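Local coordinates for protein mevalonate diphosphate decarboxylase (Legionella pneumophila, PDB 3LTO) that probably catalyses the ATP-dependent decarboxylation of mevalonate diphosphate to isopentenyl diphosphate, a step of isoprenoid lipid biosynthesis, at residues S41-E46 against T118-I123; K51-E56 against G91-Q96. One frame throughout, in Å; residues are numbered along the deposited sequence.

Contact 1 of 2, residues S41-E46 against T118-I123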
ATOM      1  N   SER A  41      -7.011 -24.493   7.464  1.00 13.73           N
ATOM      2  CA  SER A  41      -5.848 -25.204   6.966  1.00 13.49           C
ATOM      3  C   SER A  41      -4.928 -25.214   8.168  1.00 12.34           C
ATOM      4  O   SER A  41      -4.948 -24.282   8.971  1.00 13.55           O
ATOM      5  CB  SER A  41      -5.182 -24.455   5.807  1.00 13.72           C
ATOM      6  OG  SER A  41      -5.817 -24.756   4.579  1.00 13.47           O
ATOM      7  N   SER A  42      -4.137 -26.265   8.305  1.00 12.04           N
ATOM      8  CA  SER A  42      -3.225 -26.367   9.432  1.00 11.72           C
ATOM      9  C   SER A  42      -1.828 -26.698   8.963  1.00 10.08           C
ATOM     10  O   SER A  42      -1.644 -27.412   7.986  1.00  9.38           O
ATOM     11  CB  SER A  42      -3.706 -27.446  10.403  1.00 10.43           C
ATOM     12  OG  SER A  42      -4.935 -27.065  10.997  1.00 16.35           O
ATOM     13  N   VAL A  43      -0.840 -26.162   9.664  1.00 10.78           N
ATOM     14  CA  VAL A  43       0.543 -26.435   9.323  1.00 10.35           C
ATOM     15  C   VAL A  43       1.351 -26.747  10.562  1.00 10.04           C
ATOM     16  O   VAL A  43       1.355 -25.993  11.528  1.00 11.20           O
ATOM     17  CB  VAL A  43       1.205 -25.253   8.600  1.00  9.68           C
ATOM     18  CG1 VAL A  43       2.693 -25.530   8.417  1.00  8.05           C
ATOM     19  CG2 VAL A  43       0.546 -25.038   7.253  1.00  8.54           C
ATOM     20  N   LYS A  44       2.030 -27.878  10.530  1.00 11.58           N
ATOM     21  CA  LYS A  44       2.870 -28.274  11.639  1.00 12.66           C
ATOM     22  C   LYS A  44       4.299 -28.242  11.129  1.00 12.37           C
ATOM     23  O   LYS A  44       4.584 -28.692  10.019  1.00 14.02           O
ATOM     24  CB  LYS A  44       2.503 -29.685  12.108  1.00 15.06           C
ATOM     25  CG  LYS A  44       3.403 -30.241  13.207  1.00 16.61           C
ATOM     26  CD  LYS A  44       2.887 -31.582  13.703  1.00 17.90           C
ATOM     27  CE  LYS A  44       3.784 -32.155  14.793  1.00 20.03           C
ATOM     28  NZ  LYS A  44       3.282 -33.476  15.286  1.00 22.17           N
ATOM     29  N   LEU A  45       5.198 -27.684  11.923  1.00 12.59           N
ATOM     30  CA  LEU A  45       6.593 -27.638  11.528  1.00 13.56           C
ATOM     31  C   LEU A  45       7.431 -28.384  12.542  1.00 14.28           C
ATOM     32  O   LEU A  45       7.247 -28.220  13.743  1.00 13.31           O
ATOM     33  CB  LEU A  45       7.094 -26.195  11.439  1.00 11.79           C
ATOM     34  CG  LEU A  45       6.568 -25.345  10.289  1.00 14.10           C
ATOM     35  CD1 LEU A  45       7.116 -23.921  10.429  1.00 13.16           C
ATOM     36  CD2 LEU A  45       6.996 -25.966   8.959  1.00  9.84           C
ATOM     37  N   GLU A  46       8.338 -29.212  12.042  1.00 15.61           N
ATOM     38  CA  GLU A  46       9.252 -29.967  12.882  1.00 18.98           C
ATOM     39  C   GLU A  46      10.627 -29.703  12.294  1.00 19.78           C
ATOM     40  O   GLU A  46      10.839 -29.853  11.090  1.00 17.88           O
ATOM     41  CB  GLU A  46       8.957 -31.469  12.835  1.00 20.26           C
ATOM     42  CG  GLU A  46       7.527 -31.833  13.187  1.00 28.57           C
ATOM     43  CD  GLU A  46       7.334 -33.326  13.404  1.00 30.80           C
ATOM     44  OE1 GLU A  46       7.793 -34.122  12.557  1.00 34.38           O
ATOM     45  OE2 GLU A  46       6.712 -33.704  14.418  1.00 34.00           O
ATOM     46  N   THR A 118       2.589 -19.268   7.001  1.00  7.69           N
ATOM     47  CA  THR A 118       3.175 -18.007   7.422  1.00  7.60           C
ATOM     48  C   THR A 118       3.127 -17.865   8.942  1.00  7.06           C
ATOM     49  O   THR A 118       4.123 -17.524   9.574  1.00  5.38           O
ATOM     50  CB  THR A 118       2.445 -16.803   6.798  1.00  7.40           C
ATOM     51  OG1 THR A 118       2.540 -16.866   5.371  1.00 10.42           O
ATOM     52  CG2 THR A 118       3.070 -15.504   7.293  1.00  8.26           C
ATOM     53  N   LYS A 119       1.959 -18.130   9.515  1.00  7.32           N
ATOM     54  CA  LYS A 119       1.762 -18.034  10.958  1.00  9.63           C
ATOM     55  C   LYS A 119       2.636 -19.016  11.729  1.00  8.36           C
ATOM     56  O   LYS A 119       3.284 -18.641  12.710  1.00  9.97           O
ATOM     57  CB  LYS A 119       0.279 -18.258  11.295  1.00 11.02           C
ATOM     58  CG  LYS A 119      -0.613 -17.207  10.661  1.00 13.24           C
ATOM     59  CD  LYS A 119      -2.095 -17.554  10.721  1.00 17.69           C
ATOM     60  CE  LYS A 119      -2.686 -17.370  12.106  1.00 19.56           C
ATOM     61  NZ  LYS A 119      -4.176 -17.462  12.064  1.00 20.06           N
ATOM     62  N   CYS A 120       2.669 -20.269  11.287  1.00  6.10           N
ATOM     63  CA  CYS A 120       3.482 -21.265  11.973  1.00  5.58           C
ATOM     64  C   CYS A 120       4.983 -20.954  11.868  1.00  5.82           C
ATOM     65  O   CYS A 120       5.707 -21.043  12.860  1.00  5.42           O
ATOM     66  CB  CYS A 120       3.204 -22.653  11.402  1.00  5.09           C
ATOM     67  SG  CYS A 120       3.894 -24.001  12.380  1.00  5.19           S
ATOM     68  N   ALA A 121       5.446 -20.587  10.676  1.00  2.58           N
ATOM     69  CA  ALA A 121       6.863 -20.280  10.486  1.00  6.61           C
ATOM     70  C   ALA A 121       7.243 -19.046  11.294  1.00  6.98           C
ATOM     71  O   ALA A 121       8.344 -18.966  11.852  1.00  6.70           O
ATOM     72  CB  ALA A 121       7.172 -20.062   8.992  1.00  2.68           C
ATOM     73  N   SER A 122       6.324 -18.087  11.358  1.00  7.07           N
ATOM     74  CA  SER A 122       6.562 -16.864  12.107  1.00  8.85           C
ATOM     75  C   SER A 122       6.796 -17.198  13.569  1.00  8.85           C
ATOM     76  O   SER A 122       7.703 -16.654  14.197  1.00 10.04           O
ATOM     77  CB  SER A 122       5.377 -15.903  11.971  1.00  6.93           C
ATOM     78  OG  SER A 122       5.378 -15.304  10.690  1.00  6.07           O
ATOM     79  N   ILE A 123       5.978 -18.098  14.101  1.00  7.39           N
ATOM     80  CA  ILE A 123       6.104 -18.508  15.491  1.00  8.25           C
ATOM     81  C   ILE A 123       7.412 -19.266  15.662  1.00  9.04           C
ATOM     82  O   ILE A 123       8.276 -18.872  16.449  1.00 11.11           O
ATOM     83  CB  ILE A 123       4.916 -19.399  15.905  1.00  8.09           C
ATOM     84  CG1 ILE A 123       3.630 -18.563  15.890  1.00  8.23           C
ATOM     85  CG2 ILE A 123       5.160 -20.009  17.281  1.00  9.74           C
ATOM     86  CD1 ILE A 123       2.380 -19.351  16.164  1.00  7.61           C
TER
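Helix-on-sheet packing in the N-terminal domain brings Val43 and Leu45 of a strand against Cys120 and Ala121 of a helix. The two short axes approach to 8.1 Å and run in nearly the same sense, 29° apart. Cys120 lies at the centre of the contact. Its SG, anti to the backbone N (chi1 -168°), reaches the strand between the two aliphatic residues, 3.7 Å from Leu45 CG and 3.3 Å from the carbonyl O of Val43. Behind the sulphur, Cys120 CB meets the CG1 branch of Val43 at 4.2 Å. Leu45 reaches further along the helix: its CD1 comes to rest 3.7 Å from Ala121 CA and also touches the methyl CB of that alanine. Lys44, between the two, has its CB pointing away from the helix, and its NZ forms a salt bridge with Glu46 OE2 (3.5 Å). The contact is buried. Val43 also packs on Ala116 and Leu117, Leu45 on Ala124, and both on Ile95 of strand 93-99; from strand 2-12, on the other side of strand 31-47, Trp3 and Ala5 touch Cys120.

Contact 2 of 2, residues K51-E56 against G91-Q96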
ATOM      1  N   LYS A  51      19.484 -28.862   5.965  1.00 23.61           N
ATOM      2  CA  LYS A  51      19.215 -27.464   5.653  1.00 21.64           C
ATOM      3  C   LYS A  51      18.022 -27.337   4.714  1.00 18.44           C
ATOM      4  O   LYS A  51      17.500 -26.244   4.507  1.00 18.72           O
ATOM      5  CB  LYS A  51      20.436 -26.822   4.984  1.00 24.44           C
ATOM      6  CG  LYS A  51      21.509 -26.299   5.942  1.00 27.81           C
ATOM      7  CD  LYS A  51      22.194 -27.421   6.692  1.00 29.07           C
ATOM      8  CE  LYS A  51      23.343 -26.904   7.547  1.00 30.13           C
ATOM      9  NZ  LYS A  51      23.999 -28.022   8.291  1.00 29.14           N
ATOM     10  N   LYS A  52      17.589 -28.457   4.150  1.00 15.32           N
ATOM     11  CA  LYS A  52      16.478 -28.445   3.213  1.00 13.46           C
ATOM     12  C   LYS A  52      15.133 -28.880   3.787  1.00 11.65           C
ATOM     13  O   LYS A  52      15.038 -29.844   4.543  1.00 11.05           O
ATOM     14  CB  LYS A  52      16.830 -29.306   2.001  1.00 13.79           C
ATOM     15  CG  LYS A  52      18.005 -28.766   1.196  1.00 15.03           C
ATOM     16  CD  LYS A  52      17.677 -27.415   0.579  1.00 12.67           C
ATOM     17  CE  LYS A  52      18.765 -26.975  -0.386  1.00 13.11           C
ATOM     18  NZ  LYS A  52      18.438 -25.674  -1.030  1.00 14.47           N
ATOM     19  N   ASP A  53      14.091 -28.154   3.407  1.00 10.28           N
ATOM     20  CA  ASP A  53      12.743 -28.448   3.865  1.00 10.30           C
ATOM     21  C   ASP A  53      12.136 -29.618   3.103  1.00  9.50           C
ATOM     22  O   ASP A  53      12.538 -29.927   1.981  1.00  8.70           O
ATOM     23  CB  ASP A  53      11.855 -27.223   3.680  1.00  8.79           C
ATOM     24  CG  ASP A  53      12.470 -25.971   4.267  1.00  9.26           C
ATOM     25  OD1 ASP A  53      12.927 -26.026   5.427  1.00  9.82           O
ATOM     26  OD2 ASP A  53      12.491 -24.937   3.568  1.00  9.07           O
ATOM     27  N   ILE A  54      11.165 -30.273   3.729  1.00  9.42           N
ATOM     28  CA  ILE A  54      10.466 -31.383   3.101  1.00  7.89           C
ATOM     29  C   ILE A  54       8.986 -31.151   3.335  1.00  8.05           C
ATOM     30  O   ILE A  54       8.580 -30.811   4.447  1.00 10.15           O
ATOM     31  CB  ILE A  54      10.859 -32.739   3.717  1.00  6.65           C
ATOM     32  CG1 ILE A  54      12.333 -33.041   3.429  1.00  6.35           C
ATOM     33  CG2 ILE A  54       9.966 -33.830   3.174  1.00  5.41           C
ATOM     34  CD1 ILE A  54      12.797 -34.360   4.005  1.00  8.01           C
ATOM     35  N   TRP A  55       8.187 -31.323   2.287  1.00  7.79           N
ATOM     36  CA  TRP A  55       6.745 -31.132   2.385  1.00  7.27           C
ATOM     37  C   TRP A  55       5.998 -32.459   2.332  1.00  7.55           C
ATOM     38  O   TRP A  55       6.098 -33.209   1.357  1.00  4.47           O
ATOM     39  CB  TRP A  55       6.247 -30.226   1.261  1.00  7.87           C
ATOM     40  CG  TRP A  55       4.769 -29.985   1.324  1.00 11.90           C
ATOM     41  CD1 TRP A  55       4.070 -29.483   2.380  1.00 12.28           C
ATOM     42  CD2 TRP A  55       3.811 -30.222   0.285  1.00 13.10           C
ATOM     43  NE1 TRP A  55       2.736 -29.390   2.066  1.00 13.91           N
ATOM     44  CE2 TRP A  55       2.548 -29.834   0.785  1.00 12.66           C
ATOM     45  CE3 TRP A  55       3.896 -30.724  -1.021  1.00 15.29           C
ATOM     46  CZ2 TRP A  55       1.379 -29.930   0.028  1.00 12.50           C
ATOM     47  CZ3 TRP A  55       2.727 -30.820  -1.775  1.00 13.72           C
ATOM     48  CH2 TRP A  55       1.487 -30.423  -1.245  1.00 12.94           C
ATOM     49  N   GLU A  56       5.244 -32.741   3.390  1.00  7.27           N
ATOM     50  CA  GLU A  56       4.475 -33.970   3.466  1.00  7.24           C
ATOM     51  C   GLU A  56       3.044 -33.652   3.838  1.00  8.57           C
ATOM     52  O   GLU A  56       2.691 -33.626   5.014  1.00 10.99           O
ATOM     53  CB  GLU A  56       5.088 -34.913   4.496  1.00  9.46           C
ATOM     54  CG  GLU A  56       4.291 -36.182   4.745  1.00  8.38           C
ATOM     55  CD  GLU A  56       4.888 -37.009   5.869  1.00  8.33           C
ATOM     56  OE1 GLU A  56       5.371 -36.393   6.842  1.00  4.54           O
ATOM     57  OE2 GLU A  56       4.867 -38.261   5.791  1.00  7.46           O
ATOM     58  N   GLY A  91      18.327 -23.696   8.200  1.00 11.51           N
ATOM     59  CA  GLY A  91      17.964 -25.016   8.691  1.00 10.20           C
ATOM     60  C   GLY A  91      16.697 -25.477   8.000  1.00 12.22           C
ATOM     61  O   GLY A  91      15.870 -24.650   7.605  1.00 11.61           O
ATOM     62  N   GLY A  92      16.536 -26.788   7.848  1.00 12.53           N
ATOM     63  CA  GLY A  92      15.357 -27.311   7.178  1.00 11.50           C
ATOM     64  C   GLY A  92      14.237 -27.695   8.124  1.00 12.34           C
ATOM     65  O   GLY A  92      14.456 -27.873   9.321  1.00 14.76           O
ATOM     66  N   PHE A  93      13.033 -27.832   7.579  1.00 11.62           N
ATOM     67  CA  PHE A  93      11.860 -28.195   8.364  1.00 10.95           C
ATOM     68  C   PHE A  93      11.034 -29.240   7.630  1.00 11.59           C
ATOM     69  O   PHE A  93      11.009 -29.265   6.394  1.00 14.02           O
ATOM     70  CB  PHE A  93      10.961 -26.973   8.583  1.00  9.76           C
ATOM     71  CG  PHE A  93      11.489 -25.986   9.581  1.00 11.87           C
ATOM     72  CD1 PHE A  93      11.247 -26.159  10.944  1.00 11.29           C
ATOM     73  CD2 PHE A  93      12.228 -24.881   9.163  1.00  8.69           C
ATOM     74  CE1 PHE A  93      11.735 -25.240  11.881  1.00 13.42           C
ATOM     75  CE2 PHE A  93      12.723 -23.958  10.088  1.00 11.82           C
ATOM     76  CZ  PHE A  93      12.475 -24.138  11.454  1.00 12.07           C
ATOM     77  N   LEU A  94      10.378 -30.107   8.392  1.00  8.73           N
ATOM     78  CA  LEU A  94       9.480 -31.089   7.820  1.00  8.95           C
ATOM     79  C   LEU A  94       8.163 -30.324   7.886  1.00  9.35           C
ATOM     80  O   LEU A  94       7.772 -29.856   8.950  1.00 11.24           O
ATOM     81  CB  LEU A  94       9.397 -32.350   8.687  1.00  8.23           C
ATOM     82  CG  LEU A  94       8.281 -33.345   8.328  1.00 10.70           C
ATOM     83  CD1 LEU A  94       8.448 -33.830   6.904  1.00  8.71           C
ATOM     84  CD2 LEU A  94       8.308 -34.530   9.289  1.00  9.29           C
ATOM     85  N   ILE A  95       7.505 -30.152   6.747  1.00 10.39           N
ATOM     86  CA  ILE A  95       6.246 -29.417   6.702  1.00  9.48           C
ATOM     87  C   ILE A  95       5.076 -30.373   6.539  1.00  9.79           C
ATOM     88  O   ILE A  95       5.009 -31.119   5.571  1.00  9.65           O
ATOM     89  CB  ILE A  95       6.218 -28.433   5.511  1.00  7.71           C
ATOM     90  CG1 ILE A  95       7.507 -27.614   5.491  1.00  6.13           C
ATOM     91  CG2 ILE A  95       4.997 -27.514   5.615  1.00  4.92           C
ATOM     92  CD1 ILE A  95       7.681 -26.777   4.248  1.00  4.35           C
ATOM     93  N   GLN A  96       4.162 -30.357   7.499  1.00 11.06           N
ATOM     94  CA  GLN A  96       2.986 -31.206   7.426  1.00 11.38           C
ATOM     95  C   GLN A  96       1.746 -30.316   7.434  1.00 10.92           C
ATOM     96  O   GLN A  96       1.376 -29.738   8.457  1.00 10.06           O
ATOM     97  CB  GLN A  96       2.975 -32.198   8.595  1.00 12.31           C
ATOM     98  CG  GLN A  96       4.011 -33.313   8.433  1.00 11.55           C
ATOM     99  CD  GLN A  96       4.051 -34.257   9.616  1.00 15.25           C
ATOM    100  OE1 GLN A  96       4.448 -35.418   9.485  1.00 14.58           O
ATOM    101  NE2 GLN A  96       3.658 -33.758  10.787  1.00 14.13           N
TER
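Asp53 and Phe93 open a short parallel pairing between residues 51-56 and 91-96. From Asp53 CB, which lies 3.5 Å from Phe93 O, the chain leads to CG, set beside its own backbone N (chi1 -51°), and on to OD1, which accepts a hydrogen bond from Phe93 N (2.8 Å) on its anti lone pair. The bond is bent, with 134° at the hydrogen. OD1 also lies 3.3 Å from Gly92 CA and near the plane of the Phe93 ring, at its edge. Lys84 of helix 71-87 forms a salt bridge with this same oxygen and also bonds Gly91 O, so the carboxylate links the backbone N of Phe93 to that helix. Gly92 matters here because a CB would point into the carbonyl O of Lys52.

Beyond Asp53 the backbones take over. Ile54 N bonds to Phe93 O, Ile95 N to Ile54 O (2.6 Å), and Glu56 N to Ile95 O. The side chains of the two bridged pairs fall on opposite faces of the sheet. On one, Ile54 CG2 meets Leu94 CD1 at 4.0 Å. On the other, Trp55 and Ile95 cross at about a right angle: Ile95 CB lies in the indole plane at its edge, and CG2 is 3.9 Å from Trp55 CD1. Trp55 NE1 bonds to Ser97 OG, while its ring meets Phe76 of helix 71-87. Ile95 packs on Leu80 of that helix. Two parallel strands joined through a helix that packs on one face of their sheet form a beta-alpha-beta crossover, here made of strand 54-55, helix 71-87 and strand 93-99.

In the fold
From the N terminus, the chain runs through strand 2-12 and enters strand 31-47, which contact 1 later joins to helix 110-129. Before that loop closes, the chain passes through strand 54-55, crosses over by helix 71-87 and returns in strand 93-99, where contact 2 closes a smaller loop nested within the larger one. Helix 110-129 follows and completes contact 1. The contact centres lie 11 Å apart. Strand 93-99 lies between strands 31-47 and 54-55 in the sheet: Leu94 N is 2.7 Å from Glu46 O, a probable hydrogen bond, and Leu45 CD2 packs on Ile95 CG1. Contact 2 thus adds strand 54-55 to the sheet; contact 1 fastens that sheet to helix 110-129.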